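Local coordinates for protein amidase, hydantoinase/carbamoylase family (PDB 5TP4) that probably hydrolyses carbon-nitrogen bonds other than peptide bonds, such as those of N-carbamoyl-L-amino acids, as a zinc-dependent member of the peptidase M20 family, at residues 86-91 / 192-197; 224-229 / 323-328; 275-280 / 287-292; 336-341 / 375-380. All coordinates share one frame; numbering follows the deposited sequence.

Overall arrangement
The four contacts form two close pairs, and their chemistry follows their place in the fold. Contacts 1 and 4 are buried, with centres about 10 Å apart, and share a boundary where strand 193-199 runs beside strand 377-382. Contact 1 joins parallel strands next to the zinc site, whereas contact 4 fastens the end of strand 324-337 and the start of helix 340-353 to strand 377-382 through one backbone bond and an aromatic ring. Contacts 2 and 3, about 43 and 45 Å from contact 1 between centres, are partly buried antiparallel pairings flanking the 224-229 to 287-292 seam. Each has an apolar side and a polar one, and both touch the second subunit.

Contact 1 of 4, residues 86-91 / 192-197; sequences PVLIGS and DAYFEA
Leu88 and Tyr194 pair at the middle of two parallel strands. Leu88 N donates to Ala193 O at 2.9 Å, and Leu88 O receives Phe195 N at 2.8 Å in a nearly straight bond (167°). Gly90 N then reaches Phe195 O, while Asp192 N closes the opening end on Pro86 O at 2.7 Å.

Apolar contacts divide between the two faces. On one, Val87 CG1 sits 3.9 Å from Phe195 CD1, at the edge of the ring and near its plane; helix 398-416 covers this side, packing Val412 on Ile89 and Leu408 on Phe195. On the other, Leu88 CG meets Tyr194 CD1 at the edge of the phenol. Tyr194 CG is anti to the backbone N (chi1 175°), and the ring beyond it passes close to Gly90, where a beta carbon would run into the Tyr194 hydroxyl; Tyr194 OH comes within 3.3 Å of Gly90 C.

The polar contacts centre on the Glu196 carboxylate, whose oxygens are each met from above its plane. Ser91 OG donates to Glu196 OE1 at 2.7 Å, and Tyr194 OH donates to Glu196 OE2, also at 2.7 Å; Trp134 adds a bond to that hydroxyl. One water links Gly90 O to Ala197 N, and a second links Ser91 OG to Ala197 O.

His92 directly follows strand 87-91 and His198 lies near the end of strand 193-199; both are seen to bind zinc, and the Ser91 side chain lies about 5 Å from the metal. Neighbouring parallel strands whose carboxyl ends carry the ligands are characteristic of the M20 zinc-hydrolase catalytic domain.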
# COMPACT_ATOMS: atom_id res chain seq x y z
N PRO B 86 19.13 28.11 36.96
CA PRO B 86 17.67 28.04 37.10
C PRO B 86 17.13 26.62 37.00
O PRO B 86 17.72 25.72 36.39
CB PRO B 86 17.17 28.90 35.94
CG PRO B 86 18.22 28.73 34.87
CD PRO B 86 19.53 28.64 35.64
N VAL B 87 15.97 26.45 37.62
CA VAL B 87 15.08 25.33 37.32
C VAL B 87 14.19 25.80 36.19
O VAL B 87 13.54 26.85 36.29
CB VAL B 87 14.26 24.95 38.56
CG1 VAL B 87 13.19 23.89 38.16
CG2 VAL B 87 15.19 24.47 39.65
N LEU B 88 14.17 25.04 35.10
CA LEU B 88 13.54 25.46 33.86
C LEU B 88 12.29 24.62 33.66
O LEU B 88 12.34 23.40 33.77
CB LEU B 88 14.53 25.29 32.70
CG LEU B 88 14.33 25.75 31.27
CD1 LEU B 88 14.02 27.25 31.15
CD2 LEU B 88 15.60 25.40 30.52
N ILE B 89 11.17 25.29 33.38
CA ILE B 89 9.90 24.65 33.03
C ILE B 89 9.67 24.96 31.57
O ILE B 89 9.60 26.13 31.20
CB ILE B 89 8.74 25.21 33.87
CG1 ILE B 89 8.96 24.96 35.36
CG2 ILE B 89 7.39 24.66 33.37
CD1 ILE B 89 7.85 25.60 36.22
N GLY B 90 9.50 23.94 30.73
CA GLY B 90 9.39 24.22 29.31
C GLY B 90 8.36 23.36 28.61
O GLY B 90 7.88 22.36 29.14
N SER B 91 8.03 23.81 27.40
CA SER B 91 7.38 23.01 26.37
C SER B 91 7.43 23.87 25.10
O SER B 91 8.47 24.50 24.85
CB SER B 91 5.97 22.59 26.77
OG SER B 91 5.57 21.44 26.01
N ASP B 192 19.76 23.89 36.27
CA ASP B 192 19.78 22.95 37.40
C ASP B 192 18.94 21.72 37.11
O ASP B 192 19.32 20.60 37.48
CB ASP B 192 19.26 23.61 38.66
CG ASP B 192 19.26 22.66 39.85
OD1 ASP B 192 20.36 22.34 40.37
OD2 ASP B 192 18.17 22.23 40.24
N ALA B 193 17.76 21.91 36.53
CA ALA B 193 16.84 20.82 36.22
C ALA B 193 15.84 21.35 35.21
O ALA B 193 15.62 22.56 35.12
CB ALA B 193 16.11 20.30 37.46
N TYR B 194 15.27 20.43 34.44
CA TYR B 194 14.28 20.78 33.43
C TYR B 194 13.05 19.94 33.67
O TYR B 194 13.14 18.71 33.75
CB TYR B 194 14.81 20.53 32.01
CG TYR B 194 13.78 20.76 30.94
CD1 TYR B 194 13.55 22.04 30.46
CD2 TYR B 194 13.05 19.70 30.38
CE1 TYR B 194 12.61 22.27 29.47
CE2 TYR B 194 12.09 19.94 29.41
CZ TYR B 194 11.89 21.23 28.96
OH TYR B 194 10.96 21.49 27.97
N PHE B 195 11.90 20.60 33.79
CA PHE B 195 10.62 19.90 33.94
C PHE B 195 9.68 20.27 32.80
O PHE B 195 9.61 21.43 32.39
CB PHE B 195 9.97 20.27 35.27
CG PHE B 195 10.69 19.76 36.50
CD1 PHE B 195 11.68 20.51 37.10
CD2 PHE B 195 10.33 18.53 37.05
CE1 PHE B 195 12.32 20.05 38.24
CE2 PHE B 195 10.96 18.05 38.17
CZ PHE B 195 11.96 18.80 38.78
N GLU B 196 8.91 19.29 32.31
CA GLU B 196 7.96 19.58 31.23
C GLU B 196 6.67 18.85 31.54
O GLU B 196 6.68 17.63 31.71
CB GLU B 196 8.51 19.13 29.87
CG GLU B 196 7.53 19.29 28.75
CD GLU B 196 8.17 19.42 27.37
OE1 GLU B 196 7.42 19.53 26.37
OE2 GLU B 196 9.42 19.42 27.29
N ALA B 197 5.56 19.60 31.60
CA ALA B 197 4.25 18.98 31.68
C ALA B 197 3.67 18.84 30.28
O ALA B 197 3.82 19.72 29.43
CB ALA B 197 3.33 19.81 32.59
O HOH W 1 6.01 22.36 31.22
O HOH W 2 3.16 20.71 27.05

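Contact 2 of 4, residues 224-229 / 323-328; sequences LDVRVT and VQVAID
Thr229 and Gln324 form the hydrogen-bonded pair that closes one end of this antiparallel contact, and Asp328 holds the other end with Asp225. Thr229 N donates to Gln324 O at 2.8 Å, and Gln324 N returns the bond to Thr229 O at 2.9 Å. The Gln324 chain bends at chi2 (81°) and crosses that of Thr229. At the far end Asp225 N donates to Asp328 O at 2.7 Å. Asp328 N is bonded in return to Asp225 O. The two carboxylates point to the same face, Asp225 OD2 lying 5.9 Å from Asp328 OD2; any repulsion is probably eased by Arg282 of the second subunit, which forms a salt bridge to Asp225 OD1.

The opposite face is aliphatic. Val226 CG1, anti to its backbone N, touches Val325 CG2 at 3.7 Å, and Val228 CG1 meets Val323 CG2 at the same distance. Val226 and Ile327 lie side by side, pointing the same way, CG2 against CG1.

Helices 246-262 and 300-321 cover this valine face, with Met253 on Val228 and Ala318 on Val325. Strand 288-297 runs along the other edge of 224-229, where the Arg227 guanidinium, led away from 323-328, forms a salt bridge with Asp288.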
# COMPACT_ATOMS: atom_id res chain seq x y z
N LEU B 224 12.59 0.32 10.18
CA LEU B 224 13.10 -0.65 9.23
C LEU B 224 12.31 -0.52 7.93
O LEU B 224 11.13 -0.17 7.93
CB LEU B 224 12.97 -2.09 9.77
CG LEU B 224 13.47 -2.33 11.21
CD1 LEU B 224 13.31 -3.80 11.57
CD2 LEU B 224 14.89 -1.94 11.32
N ASP B 225 12.99 -0.80 6.83
CA ASP B 225 12.37 -0.99 5.53
C ASP B 225 12.50 -2.46 5.18
O ASP B 225 13.61 -3.00 5.22
CB ASP B 225 13.05 -0.17 4.44
CG ASP B 225 12.91 1.31 4.64
OD1 ASP B 225 11.86 1.76 5.13
OD2 ASP B 225 13.87 2.03 4.30
N VAL B 226 11.38 -3.08 4.80
CA VAL B 226 11.38 -4.48 4.41
C VAL B 226 10.91 -4.56 2.96
O VAL B 226 9.92 -3.93 2.59
CB VAL B 226 10.47 -5.32 5.32
CG1 VAL B 226 10.58 -6.77 4.93
CG2 VAL B 226 10.83 -5.14 6.79
N ARG B 227 11.61 -5.38 2.17
CA ARG B 227 11.19 -5.64 0.81
C ARG B 227 11.19 -7.15 0.57
O ARG B 227 12.20 -7.82 0.81
CB ARG B 227 12.09 -4.93 -0.19
CG ARG B 227 11.60 -5.04 -1.61
CD ARG B 227 12.32 -3.98 -2.44
NE ARG B 227 11.77 -3.86 -3.79
CZ ARG B 227 12.27 -3.04 -4.71
NH1 ARG B 227 13.33 -2.29 -4.40
NH2 ARG B 227 11.73 -2.97 -5.92
N VAL B 228 10.06 -7.67 0.11
CA VAL B 228 9.92 -9.10 -0.17
C VAL B 228 9.77 -9.27 -1.67
O VAL B 228 8.94 -8.60 -2.30
CB VAL B 228 8.71 -9.69 0.58
CG1 VAL B 228 8.67 -11.20 0.39
CG2 VAL B 228 8.78 -9.33 2.06
N THR B 229 10.57 -10.16 -2.25
CA THR B 229 10.58 -10.37 -3.69
C THR B 229 10.11 -11.78 -4.01
O THR B 229 10.63 -12.75 -3.45
CB THR B 229 11.99 -10.14 -4.27
OG1 THR B 229 12.44 -8.84 -3.89
CG2 THR B 229 11.95 -10.22 -5.77
N VAL B 323 10.69 -17.12 -1.47
CA VAL B 323 10.79 -15.71 -1.82
C VAL B 323 12.08 -15.19 -1.19
O VAL B 323 12.77 -15.93 -0.48
CB VAL B 323 9.57 -14.87 -1.37
CG1 VAL B 323 8.28 -15.38 -2.05
CG2 VAL B 323 9.40 -14.86 0.14
N GLN B 324 12.41 -13.93 -1.46
CA GLN B 324 13.59 -13.29 -0.89
C GLN B 324 13.13 -12.10 -0.07
O GLN B 324 12.11 -11.48 -0.37
CB GLN B 324 14.57 -12.80 -1.98
CG GLN B 324 15.05 -13.88 -2.98
CD GLN B 324 14.03 -14.14 -4.10
OE1 GLN B 324 13.50 -13.21 -4.71
NE2 GLN B 324 13.74 -15.42 -4.36
N VAL B 325 13.89 -11.78 0.99
CA VAL B 325 13.52 -10.67 1.85
C VAL B 325 14.78 -9.91 2.21
O VAL B 325 15.84 -10.49 2.45
CB VAL B 325 12.74 -11.13 3.11
CG1 VAL B 325 13.57 -12.10 3.98
CG2 VAL B 325 12.26 -9.90 3.91
N ALA B 326 14.67 -8.59 2.16
CA ALA B 326 15.76 -7.71 2.56
C ALA B 326 15.23 -6.75 3.61
O ALA B 326 14.14 -6.20 3.46
CB ALA B 326 16.29 -6.94 1.36
N ILE B 327 16.01 -6.54 4.68
CA ILE B 327 15.58 -5.70 5.79
C ILE B 327 16.68 -4.69 6.07
O ILE B 327 17.82 -5.07 6.37
CB ILE B 327 15.28 -6.52 7.05
CG1 ILE B 327 14.10 -7.47 6.79
CG2 ILE B 327 15.01 -5.59 8.23
CD1 ILE B 327 13.87 -8.47 7.91
N ASP B 328 16.34 -3.42 5.94
CA ASP B 328 17.29 -2.33 6.13
C ASP B 328 16.81 -1.45 7.27
O ASP B 328 15.63 -1.11 7.35
CB ASP B 328 17.44 -1.49 4.85
CG ASP B 328 18.11 -2.26 3.72
OD1 ASP B 328 19.14 -2.93 3.95
OD2 ASP B 328 17.59 -2.19 2.59
O HOH W 3 14.64 -3.15 2.00

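Contact 3 of 4, residues 275-280 / 287-292; sequences AGIRNA and GDVTFT
Arg278 and Asp288 meet where the two arms of the hairpin join the loop between them, and just ahead of them Gly287 N is tied to Arg278 O by a bridging water. Asp288 has the most surface buried by the contact. Its O accepts Arg278 N at 2.9 Å, and its side chain, with CG anti to the backbone N (chi1 -173°), lies beside that of Arg278 and points the same way. The ion pair is long: Asp288 OD2 sits 3.6 Å from Arg278 NE, near the guanidinium plane, with the two flat groups turned 41° apart. OD2 has a closer charged partner in Arg227 and also takes a proton from a water, whereas Arg278 NE is buried without a hydrogen-bonding partner.

Val289 turns to the opposite face, where its CG2 packs 4.1 Å from Ile277 CG1 and Tyr247 and Ala246 of helix 246-262 lie against the pair. Strands 269-277 and 288-297 form a beta hairpin here, within what is probably the smaller, dimer-forming domain of M20 enzymes; Ile277 makes backbone hydrogen bonds to the second subunit.

Thr290 pairs with Gly276 through two bonds, Gly276 N to Thr290 O at 2.9 Å and Thr290 N to Gly276 O at 3.1 Å. Its CG2 touches Arg278 CD on the polar face. At Phe291 the strands draw close, the CB atoms of Ala275 and Phe291 being 3.6 Å apart. The Phe291 CG lies between its backbone N and carbonyl carbon (chi1 58°), and the ring leads away from Ala275 toward Val226 and Val228.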
# COMPACT_ATOMS: atom_id res chain seq x y z
N ALA B 275 2.67 0.03 3.84
CA ALA B 275 2.83 -1.24 3.16
C ALA B 275 2.13 -1.18 1.83
O ALA B 275 1.07 -0.53 1.69
CB ALA B 275 2.27 -2.41 4.01
N GLY B 276 2.71 -1.84 0.83
CA GLY B 276 2.08 -1.85 -0.48
C GLY B 276 2.66 -2.92 -1.37
O GLY B 276 3.84 -3.28 -1.27
N ILE B 277 1.83 -3.41 -2.28
CA ILE B 277 2.27 -4.25 -3.38
C ILE B 277 2.63 -3.32 -4.52
O ILE B 277 1.79 -2.52 -4.95
CB ILE B 277 1.17 -5.23 -3.80
CG1 ILE B 277 0.81 -6.16 -2.64
CG2 ILE B 277 1.61 -6.03 -5.03
CD1 ILE B 277 -0.42 -7.02 -2.92
N ARG B 278 3.87 -3.40 -5.00
CA ARG B 278 4.34 -2.53 -6.07
C ARG B 278 4.00 -3.08 -7.45
O ARG B 278 3.94 -4.30 -7.66
CB ARG B 278 5.85 -2.32 -5.94
CG ARG B 278 6.28 -1.64 -4.64
CD ARG B 278 7.78 -1.32 -4.66
NE ARG B 278 8.18 -0.67 -5.92
CZ ARG B 278 8.41 0.63 -6.05
NH1 ARG B 278 8.30 1.44 -4.99
NH2 ARG B 278 8.75 1.13 -7.23
N ASN B 279 3.82 -2.17 -8.41
CA ASN B 279 3.48 -2.53 -9.79
C ASN B 279 2.32 -3.53 -9.82
O ASN B 279 2.35 -4.56 -10.49
CB ASN B 279 4.71 -3.07 -10.53
CG ASN B 279 5.78 -2.01 -10.66
OD1 ASN B 279 5.61 -1.04 -11.39
ND2 ASN B 279 6.88 -2.16 -9.91
N ALA B 280 1.28 -3.19 -9.07
CA ALA B 280 0.25 -4.14 -8.67
C ALA B 280 -0.91 -4.18 -9.67
O ALA B 280 -1.28 -3.17 -10.25
CB ALA B 280 -0.29 -3.75 -7.29
N GLY B 287 4.83 -9.83 -6.77
CA GLY B 287 6.24 -10.17 -6.86
C GLY B 287 7.14 -9.21 -6.09
O GLY B 287 8.34 -9.46 -5.98
N ASP B 288 6.59 -8.11 -5.59
CA ASP B 288 7.41 -7.03 -5.02
C ASP B 288 6.55 -6.33 -3.98
O ASP B 288 5.61 -5.60 -4.33
CB ASP B 288 7.87 -6.06 -6.12
CG ASP B 288 8.85 -5.01 -5.63
OD1 ASP B 288 9.28 -5.06 -4.46
OD2 ASP B 288 9.20 -4.12 -6.44
N VAL B 289 6.84 -6.56 -2.70
CA VAL B 289 6.06 -6.01 -1.60
C VAL B 289 7.01 -5.28 -0.68
O VAL B 289 8.08 -5.80 -0.34
CB VAL B 289 5.31 -7.10 -0.80
CG1 VAL B 289 4.55 -6.45 0.35
CG2 VAL B 289 4.36 -7.90 -1.72
N THR B 290 6.65 -4.06 -0.29
CA THR B 290 7.44 -3.31 0.68
C THR B 290 6.56 -2.98 1.88
O THR B 290 5.37 -2.73 1.74
CB THR B 290 8.00 -2.00 0.09
OG1 THR B 290 6.94 -1.18 -0.41
CG2 THR B 290 9.06 -2.29 -1.01
N PHE B 291 7.15 -3.01 3.07
CA PHE B 291 6.45 -2.45 4.21
C PHE B 291 7.48 -1.89 5.18
O PHE B 291 8.66 -2.22 5.09
CB PHE B 291 5.55 -3.50 4.87
CG PHE B 291 6.26 -4.73 5.35
CD1 PHE B 291 6.45 -5.81 4.49
CD2 PHE B 291 6.66 -4.85 6.67
CE1 PHE B 291 7.07 -6.98 4.95
CE2 PHE B 291 7.27 -6.02 7.14
CZ PHE B 291 7.46 -7.09 6.29
N THR B 292 7.02 -1.03 6.08
CA THR B 292 7.90 -0.44 7.08
C THR B 292 7.60 -1.06 8.44
O THR B 292 6.49 -1.54 8.70
CB THR B 292 7.75 1.09 7.19
OG1 THR B 292 6.41 1.43 7.59
CG2 THR B 292 8.08 1.74 5.85
O HOH W 4 4.40 -6.94 -7.59
O HOH W 5 8.10 -4.04 -8.77

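Contact 4 of 4, residues 336-341 / 375-380; sequences TPFDRG and VPTAMV. With EDO (1,2-ethanediol), chain T.
Phe338 and Met379 make a Met-aromatic contact in which the sulfur stands obliquely beside the ring rather than over its centre. Met379 SD is 4.9 Å from the ring centroid and 70° off the normal, at 3.8 Å from both Phe338 CE2 and CZ. Met379 CG presses still closer, 3.6 Å from Phe338 CE2. One face of the same ring is taken by Thr377 CG2, offset toward the rim and 4.1 Å above the plane. That methyl is anti to the Thr377 backbone N, while the hydroxyl of Thr377 turns back and donates to Val375 O.

One backbone hydrogen bond accompanies this packing: Asp339 N donates to Thr377 O at 3.0 Å. The same carbonyl oxygen also lies close to Phe338 CB. Beside it, Asp339 CG rests against Pro376 CB at 3.7 Å, the two side chains pointing the same way. Asp339 is the N-cap of helix 340-353, and its OD2 accepts Cys342 N, which ties the start of the helix to the edge of this contact. Thr336 OG1 lies 2.7 Å from O1 of a 1,2-ethanediol, probably from the crystallisation liquor.

Strand 377-382 is flanked by strand 193-199, where Met379 touches the zinc ligand His198, and by strand 212-229, whose Val215 packs on both Phe338 and Met379. Helix 367-372 adds Ala372 to the ring and Leu371 to Thr377, and helix 340-353 lays Val346 on Ala378.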
# COMPACT_ATOMS: atom_id res chain seq x y z
N THR B 336 16.10 7.10 26.18
CA THR B 336 16.44 8.36 26.83
C THR B 336 15.87 8.37 28.24
O THR B 336 14.79 8.90 28.49
CB THR B 336 15.92 9.56 26.03
OG1 THR B 336 16.24 9.36 24.64
CG2 THR B 336 16.58 10.85 26.53
N PRO B 337 16.58 7.79 29.20
CA PRO B 337 16.09 7.82 30.58
C PRO B 337 16.10 9.22 31.16
O PRO B 337 17.01 10.02 30.90
CB PRO B 337 17.06 6.90 31.33
CG PRO B 337 18.26 6.83 30.46
CD PRO B 337 17.78 6.94 29.06
N PHE B 338 15.08 9.52 31.96
CA PHE B 338 15.02 10.76 32.70
C PHE B 338 15.76 10.62 34.04
O PHE B 338 16.17 9.53 34.43
CB PHE B 338 13.56 11.19 32.90
CG PHE B 338 12.88 11.64 31.65
CD1 PHE B 338 13.63 11.99 30.53
CD2 PHE B 338 11.50 11.71 31.59
CE1 PHE B 338 13.00 12.40 29.35
CE2 PHE B 338 10.85 12.14 30.43
CZ PHE B 338 11.60 12.48 29.30
N ASP B 339 15.97 11.74 34.71
CA ASP B 339 16.80 11.74 35.91
C ASP B 339 16.02 11.16 37.08
O ASP B 339 14.94 11.66 37.40
CB ASP B 339 17.22 13.18 36.23
CG ASP B 339 17.98 13.27 37.51
OD1 ASP B 339 19.17 12.86 37.50
OD2 ASP B 339 17.39 13.73 38.51
N ARG B 340 16.59 10.12 37.72
CA ARG B 340 15.87 9.45 38.80
C ARG B 340 15.42 10.43 39.87
O ARG B 340 14.28 10.35 40.35
CB ARG B 340 16.73 8.34 39.41
CG ARG B 340 15.94 7.52 40.44
CD ARG B 340 16.73 6.38 41.12
NE ARG B 340 17.94 6.83 41.83
CZ ARG B 340 17.96 7.67 42.86
NH1 ARG B 340 16.85 8.22 43.34
NH2 ARG B 340 19.12 7.99 43.40
N GLY B 341 16.28 11.37 40.25
CA GLY B 341 15.93 12.30 41.31
C GLY B 341 14.80 13.25 40.94
O GLY B 341 13.92 13.53 41.76
N VAL B 375 20.85 17.68 30.92
CA VAL B 375 20.57 18.18 32.26
C VAL B 375 19.53 17.29 32.93
O VAL B 375 18.76 16.59 32.26
CB VAL B 375 20.09 19.65 32.24
CG1 VAL B 375 20.95 20.52 31.31
CG2 VAL B 375 18.69 19.70 31.83
N PRO B 376 19.51 17.28 34.27
CA PRO B 376 18.49 16.48 34.98
C PRO B 376 17.08 16.90 34.60
O PRO B 376 16.72 18.08 34.70
CB PRO B 376 18.79 16.75 36.46
CG PRO B 376 20.22 17.12 36.48
CD PRO B 376 20.47 17.89 35.22
N THR B 377 16.28 15.92 34.17
CA THR B 377 15.00 16.17 33.52
C THR B 377 13.92 15.25 34.06
O THR B 377 14.19 14.08 34.38
CB THR B 377 15.14 15.99 31.99
OG1 THR B 377 15.96 17.05 31.47
CG2 THR B 377 13.78 16.01 31.27
N ALA B 378 12.69 15.77 34.14
CA ALA B 378 11.54 14.92 34.44
C ALA B 378 10.35 15.48 33.69
O ALA B 378 10.35 16.65 33.27
CB ALA B 378 11.21 14.83 35.94
N MET B 379 9.32 14.64 33.53
CA MET B 379 8.09 15.12 32.92
C MET B 379 6.87 14.73 33.75
O MET B 379 6.87 13.71 34.47
CB MET B 379 7.88 14.57 31.50
CG MET B 379 8.83 15.15 30.43
SD MET B 379 8.38 14.52 28.78
CE MET B 379 6.87 15.42 28.47
N VAL B 380 5.82 15.54 33.62
CA VAL B 380 4.51 15.24 34.19
C VAL B 380 3.56 15.02 33.03
O VAL B 380 3.29 15.95 32.27
CB VAL B 380 3.97 16.38 35.07
CG1 VAL B 380 2.67 15.91 35.79
CG2 VAL B 380 5.01 16.86 36.11
C1 EDO T . 13.47 8.89 22.66
O1 EDO T . 14.06 8.11 23.72
C2 EDO T . 14.00 8.40 21.31
O2 EDO T . 15.42 8.62 21.23